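Local coordinates for protein MS5a (Brassica napus, PDB 6L77) that is of uncertain molecular function but is linked to meiosis, and its cystatin-like folds appear to enhance papain in a non-canonical way, at residues P99-K111 and R209-G223. Residues are numbered along the deposited sequence; the frame is centred on the assembly and turned at random.
Sequences PNQFFDAKDLPDK and RRTVEPTTHCVCLLG
Asp104 OD2 uses its syn lone pair for Arg209 NH1, which lies 2.9 Å from it and has the oxygen nearly in its guanidinium plane; a water lies 2.7 Å from Asp104 OD2. The other oxygen, Asp104 OD1, is gripped by two nitrogens of Lys106, which reach it from opposite faces of the carboxylate. Lys106 N, 2.9 Å from Asp104 OD1, comes nearly head-on to that oxygen and closes an Asx turn, while Lys106 NZ descends from above the plane as a salt bridge. Arg209 leaves its strand with CG anti to the backbone N (chi1 -175°) and bends at chi3, which slips the guanidinium between the side chains of Lys106 and Leu108, with Lys106 CD over one face and Leu108 CD2 over the other. There Arg209 NH1 also meets Lys106 O at 3.0 Å, from above the carbonyl plane. Arg209 NH2 bonds to Asp107 O at 2.6 Å. An alanine in place of Arg209 would remove the guanidinium, and is likely to leave Asp104 OD2 without its cationic mate and the carbonyls of Lys106 and Asp107 without these donors.

Toward the start of segment 99-111, by the turn of the 209-223 hairpin, the contact becomes largely apolar. Glu213 CB sits 3.7 Å from the centroid of the Phe102 ring, almost on its normal, in a CH-pi contact; Thr211 O lies at the ring edge, and Cys220 CB packs obliquely. The backbone of Phe102 is hydrogen-bonded to the side-chain hydroxyls of Thr84 and Tyr86 in strand 82-88. The irregular segment 99-111 thus drapes over the antiparallel sheet of this C-terminal, cystatin-like part of the longer MS5 protein, held by ring packing and by a salt-bridge network in which a single carboxylate probably offsets two neighbouring cations.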
ATOM      1  N   PRO A  99     -10.838 -16.620  -6.237  1.00 67.73           N
ATOM      2  CA  PRO A  99      -9.397 -16.894  -6.142  1.00 69.53           C
ATOM      3  C   PRO A  99      -9.002 -17.518  -4.804  1.00 68.65           C
ATOM      4  O   PRO A  99      -9.609 -17.211  -3.780  1.00 70.27           O
ATOM      5  CB  PRO A  99      -8.763 -15.506  -6.309  1.00 67.17           C
ATOM      6  CG  PRO A  99      -9.852 -14.537  -5.943  1.00 62.20           C
ATOM      7  CD  PRO A  99     -11.119 -15.184  -6.405  1.00 63.17           C
ATOM      8  N   ASN A 100      -7.990 -18.384  -4.825  1.00 66.90           N
ATOM      9  CA  ASN A 100      -7.556 -19.102  -3.636  1.00 60.53           C
ATOM     10  C   ASN A 100      -6.679 -18.210  -2.757  1.00 56.32           C
ATOM     11  O   ASN A 100      -6.247 -17.125  -3.157  1.00 56.00           O
ATOM     12  CB  ASN A 100      -6.802 -20.370  -4.026  1.00 67.27           C
ATOM     13  CG  ASN A 100      -7.520 -21.164  -5.104  1.00 71.70           C
ATOM     14  OD1 ASN A 100      -6.941 -21.485  -6.143  1.00 74.56           O
ATOM     15  ND2 ASN A 100      -8.789 -21.480  -4.864  1.00 70.48           N
ATOM     16  N   GLN A 101      -6.415 -18.686  -1.542  1.00 54.62           N
ATOM     17  CA  GLN A 101      -5.658 -17.896  -0.582  1.00 54.08           C
ATOM     18  C   GLN A 101      -4.253 -17.610  -1.105  1.00 50.00           C
ATOM     19  O   GLN A 101      -3.649 -18.418  -1.817  1.00 49.57           O
ATOM     20  CB  GLN A 101      -5.576 -18.612   0.767  1.00 58.34           C
ATOM     21  CG  GLN A 101      -4.989 -17.741   1.879  1.00 68.88           C
ATOM     22  CD  GLN A 101      -4.656 -18.514   3.146  1.00 81.08           C
ATOM     23  OE1 GLN A 101      -4.837 -19.731   3.216  1.00 88.04           O
ATOM     24  NE2 GLN A 101      -4.168 -17.801   4.158  1.00 81.01           N
ATOM     25  N   PHE A 102      -3.736 -16.440  -0.747  1.00 33.31           N
ATOM     26  CA  PHE A 102      -2.425 -16.007  -1.211  1.00 32.55           C
ATOM     27  C   PHE A 102      -1.822 -15.102  -0.151  1.00 33.20           C
ATOM     28  O   PHE A 102      -2.400 -14.062   0.167  1.00 30.30           O
ATOM     29  CB  PHE A 102      -2.546 -15.281  -2.554  1.00 32.22           C
ATOM     30  CG  PHE A 102      -1.249 -14.712  -3.058  1.00 29.65           C
ATOM     31  CD1 PHE A 102      -0.249 -15.548  -3.523  1.00 32.39           C
ATOM     32  CD2 PHE A 102      -1.035 -13.341  -3.067  1.00 30.52           C
ATOM     33  CE1 PHE A 102       0.949 -15.023  -3.985  1.00 34.40           C
ATOM     34  CE2 PHE A 102       0.146 -12.817  -3.539  1.00 33.50           C
ATOM     35  CZ  PHE A 102       1.139 -13.659  -3.996  1.00 31.82           C
ATOM     36  N   PHE A 103      -0.675 -15.489   0.401  1.00 29.06           N
ATOM     37  CA  PHE A 103      -0.037 -14.653   1.410  1.00 32.37           C
ATOM     38  C   PHE A 103       1.475 -14.802   1.306  1.00 38.57           C
ATOM     39  O   PHE A 103       1.993 -15.611   0.537  1.00 40.86           O
ATOM     40  CB  PHE A 103      -0.520 -14.998   2.819  1.00 43.44           C
ATOM     41  CG  PHE A 103      -0.291 -16.428   3.194  1.00 52.92           C
ATOM     42  CD1 PHE A 103       0.929 -16.836   3.717  1.00 57.56           C
ATOM     43  CD2 PHE A 103      -1.284 -17.373   3.000  1.00 61.04           C
ATOM     44  CE1 PHE A 103       1.145 -18.159   4.046  1.00 60.01           C
ATOM     45  CE2 PHE A 103      -1.074 -18.698   3.336  1.00 64.50           C
ATOM     46  CZ  PHE A 103       0.141 -19.092   3.858  1.00 62.38           C
ATOM     47  N   ASP A 104       2.173 -14.006   2.108  1.00 32.79           N
ATOM     48  CA  ASP A 104       3.625 -13.879   2.067  1.00 37.19           C
ATOM     49  C   ASP A 104       4.157 -14.341   3.410  1.00 46.82           C
ATOM     50  O   ASP A 104       3.787 -13.784   4.450  1.00 51.86           O
ATOM     51  CB  ASP A 104       4.025 -12.431   1.784  1.00 35.95           C
ATOM     52  CG  ASP A 104       5.525 -12.185   1.905  1.00 44.02           C
ATOM     53  OD1 ASP A 104       6.300 -13.140   2.122  1.00 45.99           O
ATOM     54  OD2 ASP A 104       5.927 -11.012   1.793  1.00 37.68           O
ATOM     55  N   ALA A 105       5.017 -15.354   3.391  1.00 45.79           N
ATOM     56  CA  ALA A 105       5.522 -15.931   4.621  1.00 48.37           C
ATOM     57  C   ALA A 105       7.005 -15.685   4.836  1.00 52.51           C
ATOM     58  O   ALA A 105       7.567 -16.212   5.802  1.00 55.77           O
ATOM     59  CB  ALA A 105       5.239 -17.438   4.648  1.00 54.49           C
ATOM     60  N   LYS A 106       7.659 -14.905   3.985  1.00 44.04           N
ATOM     61  CA  LYS A 106       9.105 -14.799   4.088  1.00 54.21           C
ATOM     62  C   LYS A 106       9.497 -13.523   4.829  1.00 55.03           C
ATOM     63  O   LYS A 106       8.808 -12.502   4.762  1.00 47.21           O
ATOM     64  CB  LYS A 106       9.767 -14.881   2.704  1.00 58.22           C
ATOM     65  CG  LYS A 106      10.088 -13.579   1.996  1.00 69.11           C
ATOM     66  CD  LYS A 106       9.011 -13.182   0.982  1.00 74.37           C
ATOM     67  CE  LYS A 106       8.380 -14.376   0.259  1.00 72.77           C
ATOM     68  NZ  LYS A 106       6.992 -14.041  -0.228  1.00 57.92           N
ATOM     69  N   ASP A 107      10.589 -13.624   5.591  1.00 55.29           N
ATOM     70  CA  ASP A 107      11.025 -12.546   6.470  1.00 52.13           C
ATOM     71  C   ASP A 107      11.230 -11.249   5.693  1.00 44.53           C
ATOM     72  O   ASP A 107      11.608 -11.253   4.520  1.00 45.34           O
ATOM     73  CB  ASP A 107      12.335 -12.925   7.177  1.00 57.53           C
ATOM     74  CG  ASP A 107      12.162 -14.035   8.202  1.00 65.65           C
ATOM     75  OD1 ASP A 107      11.011 -14.369   8.556  1.00 70.90           O
ATOM     76  OD2 ASP A 107      13.190 -14.574   8.659  1.00 71.96           O
ATOM     77  N   LEU A 108      10.954 -10.099   6.379  1.00 40.19           N
ATOM     78  CA  LEU A 108      11.273  -8.773   5.875  1.00 38.83           C
ATOM     79  C   LEU A 108      12.663  -8.353   6.337  1.00 40.86           C
ATOM     80  O   LEU A 108      13.105  -8.744   7.423  1.00 36.72           O
ATOM     81  CB  LEU A 108      10.264  -7.748   6.378  1.00 39.24           C
ATOM     82  CG  LEU A 108       8.868  -7.745   5.772  1.00 38.95           C
ATOM     83  CD1 LEU A 108       7.953  -6.866   6.611  1.00 35.87           C
ATOM     84  CD2 LEU A 108       8.926  -7.245   4.346  1.00 35.46           C
ATOM     85  N   PRO A 109      13.359  -7.549   5.537  1.00 37.35           N
ATOM     86  CA  PRO A 109      14.580  -6.905   6.032  1.00 37.04           C
ATOM     87  C   PRO A 109      14.251  -5.952   7.173  1.00 42.47           C
ATOM     88  O   PRO A 109      13.201  -5.313   7.187  1.00 40.11           O
ATOM     89  CB  PRO A 109      15.116  -6.161   4.803  1.00 37.18           C
ATOM     90  CG  PRO A 109      13.974  -6.039   3.889  1.00 40.10           C
ATOM     91  CD  PRO A 109      13.077  -7.209   4.135  1.00 40.30           C
ATOM     92  N   ASP A 110      15.155  -5.865   8.146  1.00 40.84           N
ATOM     93  CA  ASP A 110      14.883  -5.057   9.325  1.00 41.83           C
ATOM     94  C   ASP A 110      15.505  -3.669   9.269  1.00 41.15           C
ATOM     95  O   ASP A 110      15.266  -2.865  10.176  1.00 44.00           O
ATOM     96  CB  ASP A 110      15.352  -5.785  10.590  1.00 54.72           C
ATOM     97  CG  ASP A 110      16.845  -5.997  10.623  1.00 67.26           C
ATOM     98  OD1 ASP A 110      17.450  -6.157   9.541  1.00 71.69           O
ATOM     99  OD2 ASP A 110      17.416  -6.004  11.736  1.00 74.26           O
ATOM    100  N   LYS A 111      16.291  -3.359   8.235  1.00 37.08           N
ATOM    101  CA  LYS A 111      16.944  -2.062   8.137  1.00 31.50           C
ATOM    102  C   LYS A 111      16.898  -1.561   6.701  1.00 34.30           C
ATOM    103  O   LYS A 111      16.767  -2.335   5.746  1.00 34.59           O
ATOM    104  CB  LYS A 111      18.415  -2.105   8.591  1.00 38.55           C
ATOM    105  CG  LYS A 111      18.662  -2.647   9.985  1.00 47.90           C
ATOM    106  CD  LYS A 111      20.153  -2.626  10.308  1.00 49.04           C
ATOM    107  CE  LYS A 111      20.493  -3.551  11.468  1.00 61.97           C
ATOM    108  NZ  LYS A 111      19.699  -3.261  12.696  1.00 67.89           N
ATOM    109  N   ARG A 209       6.706  -5.165   1.724  1.00 23.13           N
ATOM    110  CA  ARG A 209       6.837  -6.038   0.566  1.00 21.89           C
ATOM    111  C   ARG A 209       5.476  -6.217  -0.098  1.00 23.74           C
ATOM    112  O   ARG A 209       4.506  -6.626   0.553  1.00 22.89           O
ATOM    113  CB  ARG A 209       7.413  -7.404   0.934  1.00 23.89           C
ATOM    114  CG  ARG A 209       7.663  -8.245  -0.314  1.00 27.58           C
ATOM    115  CD  ARG A 209       8.113  -9.659   0.013  1.00 35.10           C
ATOM    116  NE  ARG A 209       9.419  -9.683   0.654  1.00 35.50           N
ATOM    117  CZ  ARG A 209       9.632 -10.004   1.928  1.00 48.89           C
ATOM    118  NH1 ARG A 209       8.618 -10.352   2.718  1.00 49.12           N
ATOM    119  NH2 ARG A 209      10.870  -9.997   2.410  1.00 49.88           N
ATOM    120  N   ARG A 210       5.410  -5.910  -1.387  1.00 19.72           N
ATOM    121  CA  ARG A 210       4.259  -6.224  -2.220  1.00 20.00           C
ATOM    122  C   ARG A 210       4.580  -7.466  -3.043  1.00 21.80           C
ATOM    123  O   ARG A 210       5.533  -7.467  -3.831  1.00 21.81           O
ATOM    124  CB  ARG A 210       3.910  -5.060  -3.153  1.00 19.55           C
ATOM    125  CG  ARG A 210       2.686  -5.347  -4.040  1.00 17.37           C
ATOM    126  CD  ARG A 210       2.875  -4.748  -5.444  1.00 18.55           C
ATOM    127  NE  ARG A 210       2.876  -3.285  -5.415  1.00 18.28           N
ATOM    128  CZ  ARG A 210       3.430  -2.508  -6.346  1.00 19.17           C
ATOM    129  NH1 ARG A 210       4.052  -3.049  -7.388  1.00 17.90           N
ATOM    130  NH2 ARG A 210       3.360  -1.185  -6.230  1.00 19.23           N
ATOM    131  N   THR A 211       3.780  -8.508  -2.886  1.00 18.90           N
ATOM    132  CA  THR A 211       3.898  -9.671  -3.747  1.00 25.37           C
ATOM    133  C   THR A 211       2.595  -9.825  -4.513  1.00 24.63           C
ATOM    134  O   THR A 211       1.514  -9.551  -3.981  1.00 24.22           O
ATOM    135  CB  THR A 211       4.242 -10.936  -2.946  1.00 30.45           C
ATOM    136  OG1 THR A 211       3.267 -11.141  -1.927  1.00 37.24           O
ATOM    137  CG2 THR A 211       5.586 -10.759  -2.286  1.00 28.86           C
ATOM    138  N   VAL A 212       2.711 -10.207  -5.782  1.00 23.37           N
ATOM    139  CA  VAL A 212       1.589 -10.260  -6.711  1.00 20.32           C
ATOM    140  C   VAL A 212       1.495 -11.684  -7.236  1.00 26.59           C
ATOM    141  O   VAL A 212       2.492 -12.240  -7.708  1.00 23.85           O
ATOM    142  CB  VAL A 212       1.761  -9.255  -7.870  1.00 24.06           C
ATOM    143  CG1 VAL A 212       0.539  -9.277  -8.787  1.00 24.42           C
ATOM    144  CG2 VAL A 212       1.990  -7.836  -7.327  1.00 21.51           C
ATOM    145  N   GLU A 213       0.308 -12.269  -7.157  1.00 26.83           N
ATOM    146  CA  GLU A 213       0.127 -13.646  -7.604  1.00 28.06           C
ATOM    147  C   GLU A 213       0.137 -13.683  -9.128  1.00 30.18           C
ATOM    148  O   GLU A 213      -0.636 -12.954  -9.760  1.00 29.87           O
ATOM    149  CB  GLU A 213      -1.187 -14.212  -7.056  1.00 24.79           C
ATOM    150  CG  GLU A 213      -1.206 -15.727  -6.882  1.00 35.93           C
ATOM    151  CD  GLU A 213      -1.215 -16.490  -8.197  1.00 53.18           C
ATOM    152  OE1 GLU A 213      -0.647 -17.605  -8.243  1.00 62.94           O
ATOM    153  OE2 GLU A 213      -1.783 -15.982  -9.188  1.00 54.17           O
ATOM    154  N   PRO A 214       0.963 -14.535  -9.749  1.00 37.62           N
ATOM    155  CA  PRO A 214       1.215 -14.401 -11.200  1.00 42.04           C
ATOM    156  C   PRO A 214      -0.017 -14.471 -12.092  1.00 39.59           C
ATOM    157  O   PRO A 214      -0.067 -13.768 -13.108  1.00 55.22           O
ATOM    158  CB  PRO A 214       2.181 -15.559 -11.485  1.00 38.79           C
ATOM    159  CG  PRO A 214       2.896 -15.761 -10.198  1.00 41.47           C
ATOM    160  CD  PRO A 214       1.872 -15.511  -9.122  1.00 38.24           C
ATOM    161  N   THR A 215      -1.005 -15.295 -11.766  1.00 35.50           N
ATOM    162  CA  THR A 215      -2.170 -15.440 -12.634  1.00 38.66           C
ATOM    163  C   THR A 215      -3.349 -14.584 -12.186  1.00 37.04           C
ATOM    164  O   THR A 215      -3.948 -13.868 -12.997  1.00 34.62           O
ATOM    165  CB  THR A 215      -2.595 -16.911 -12.693  1.00 51.54           C
ATOM    166  OG1 THR A 215      -1.451 -17.725 -12.990  1.00 54.34           O
ATOM    167  CG2 THR A 215      -3.667 -17.115 -13.762  1.00 51.92           C
ATOM    168  N   THR A 216      -3.705 -14.661 -10.905  1.00 35.74           N
ATOM    169  CA  THR A 216      -4.831 -13.915 -10.359  1.00 30.46           C
ATOM    170  C   THR A 216      -4.517 -12.440 -10.157  1.00 29.11           C
ATOM    171  O   THR A 216      -5.444 -11.620 -10.099  1.00 29.42           O
ATOM    172  CB  THR A 216      -5.231 -14.515  -9.016  1.00 34.92           C
ATOM    173  OG1 THR A 216      -4.123 -14.383  -8.118  1.00 36.80           O
ATOM    174  CG2 THR A 216      -5.574 -15.985  -9.157  1.00 42.79           C
ATOM    175  N   HIS A 217      -3.237 -12.097 -10.024  1.00 25.95           N
ATOM    176  CA  HIS A 217      -2.797 -10.748  -9.686  1.00 22.74           C
ATOM    177  C   HIS A 217      -3.352 -10.301  -8.338  1.00 24.92           C
ATOM    178  O   HIS A 217      -3.512  -9.104  -8.100  1.00 23.69           O
ATOM    179  CB  HIS A 217      -3.170  -9.734 -10.772  1.00 27.36           C
ATOM    180  CG  HIS A 217      -2.675 -10.093 -12.137  1.00 35.75           C
ATOM    181  ND1 HIS A 217      -1.356 -10.392 -12.397  1.00 42.78           N
ATOM    182  CD2 HIS A 217      -3.321 -10.182 -13.322  1.00 37.55           C
ATOM    183  CE1 HIS A 217      -1.212 -10.667 -13.681  1.00 40.91           C
ATOM    184  NE2 HIS A 217      -2.390 -10.545 -14.265  1.00 42.68           N
ATOM    185  N   CYS A 218      -3.658 -11.256  -7.453  1.00 24.62           N
ATOM    186  CA  CYS A 218      -3.971 -10.901  -6.076  1.00 18.47           C
ATOM    187  C   CYS A 218      -2.739 -10.258  -5.450  1.00 20.22           C
ATOM    188  O   CYS A 218      -1.608 -10.627  -5.764  1.00 22.74           O
ATOM    189  CB  CYS A 218      -4.406 -12.142  -5.292  1.00 29.76           C
ATOM    190  SG  CYS A 218      -5.933 -12.887  -5.946  1.00 35.73           S
ATOM    191  N   VAL A 219      -2.957  -9.273  -4.588  1.00 20.67           N
ATOM    192  CA  VAL A 219      -1.879  -8.438  -4.062  1.00 18.98           C
ATOM    193  C   VAL A 219      -1.783  -8.684  -2.564  1.00 22.18           C
ATOM    194  O   VAL A 219      -2.759  -8.466  -1.836  1.00 20.79           O
ATOM    195  CB  VAL A 219      -2.115  -6.950  -4.350  1.00 20.32           C
ATOM    196  CG1 VAL A 219      -1.077  -6.107  -3.637  1.00 21.75           C
ATOM    197  CG2 VAL A 219      -2.068  -6.692  -5.868  1.00 20.31           C
ATOM    198  N   CYS A 220      -0.614  -9.130  -2.107  1.00 20.75           N
ATOM    199  CA  CYS A 220      -0.331  -9.304  -0.690  1.00 21.17           C
ATOM    200  C   CYS A 220       0.668  -8.239  -0.248  1.00 24.91           C
ATOM    201  O   CYS A 220       1.683  -8.016  -0.920  1.00 24.31           O
ATOM    202  CB  CYS A 220       0.217 -10.704  -0.417  1.00 26.65           C
ATOM    203  SG  CYS A 220       0.778 -10.903   1.271  1.00 30.36           S
ATOM    204  N   LEU A 221       0.355  -7.550   0.848  1.00 18.71           N
ATOM    205  CA  LEU A 221       1.257  -6.578   1.452  1.00 21.14           C
ATOM    206  C   LEU A 221       1.682  -7.079   2.823  1.00 20.02           C
ATOM    207  O   LEU A 221       0.836  -7.457   3.637  1.00 20.47           O
ATOM    208  CB  LEU A 221       0.613  -5.193   1.580  1.00 22.87           C
ATOM    209  CG  LEU A 221       0.210  -4.441   0.302  1.00 22.15           C
ATOM    210  CD1 LEU A 221      -0.032  -2.968   0.616  1.00 26.39           C
ATOM    211  CD2 LEU A 221       1.265  -4.572  -0.778  1.00 18.44           C
ATOM    212  N   LEU A 222       2.987  -7.072   3.075  1.00 20.64           N
ATOM    213  CA  LEU A 222       3.541  -7.416   4.378  1.00 24.16           C
ATOM    214  C   LEU A 222       4.523  -6.323   4.758  1.00 25.21           C
ATOM    215  O   LEU A 222       5.439  -6.023   3.990  1.00 27.19           O
ATOM    216  CB  LEU A 222       4.235  -8.777   4.347  1.00 23.51           C
ATOM    217  CG  LEU A 222       4.850  -9.181   5.681  1.00 24.99           C
ATOM    218  CD1 LEU A 222       3.757  -9.381   6.712  1.00 30.57           C
ATOM    219  CD2 LEU A 222       5.684 -10.454   5.531  1.00 30.79           C
ATOM    220  N   GLY A 223       4.349  -5.732   5.936  1.00 24.17           N
ATOM    221  CA  GLY A 223       5.135  -4.569   6.292  1.00 25.74           C
ATOM    222  C   GLY A 223       5.465  -4.517   7.772  1.00 29.43           C
ATOM    223  O   GLY A 223       4.798  -5.127   8.616  1.00 29.19           O
TER
HETATM  224  O   HOH W   1      -4.939 -16.147  -5.811  1.00 45.57           O
HETATM  225  O   HOH W   2       4.004 -13.921  -1.262  1.00 61.49           O
HETATM  226  O   HOH W   3       4.102  -9.521   0.416  1.00 25.99           O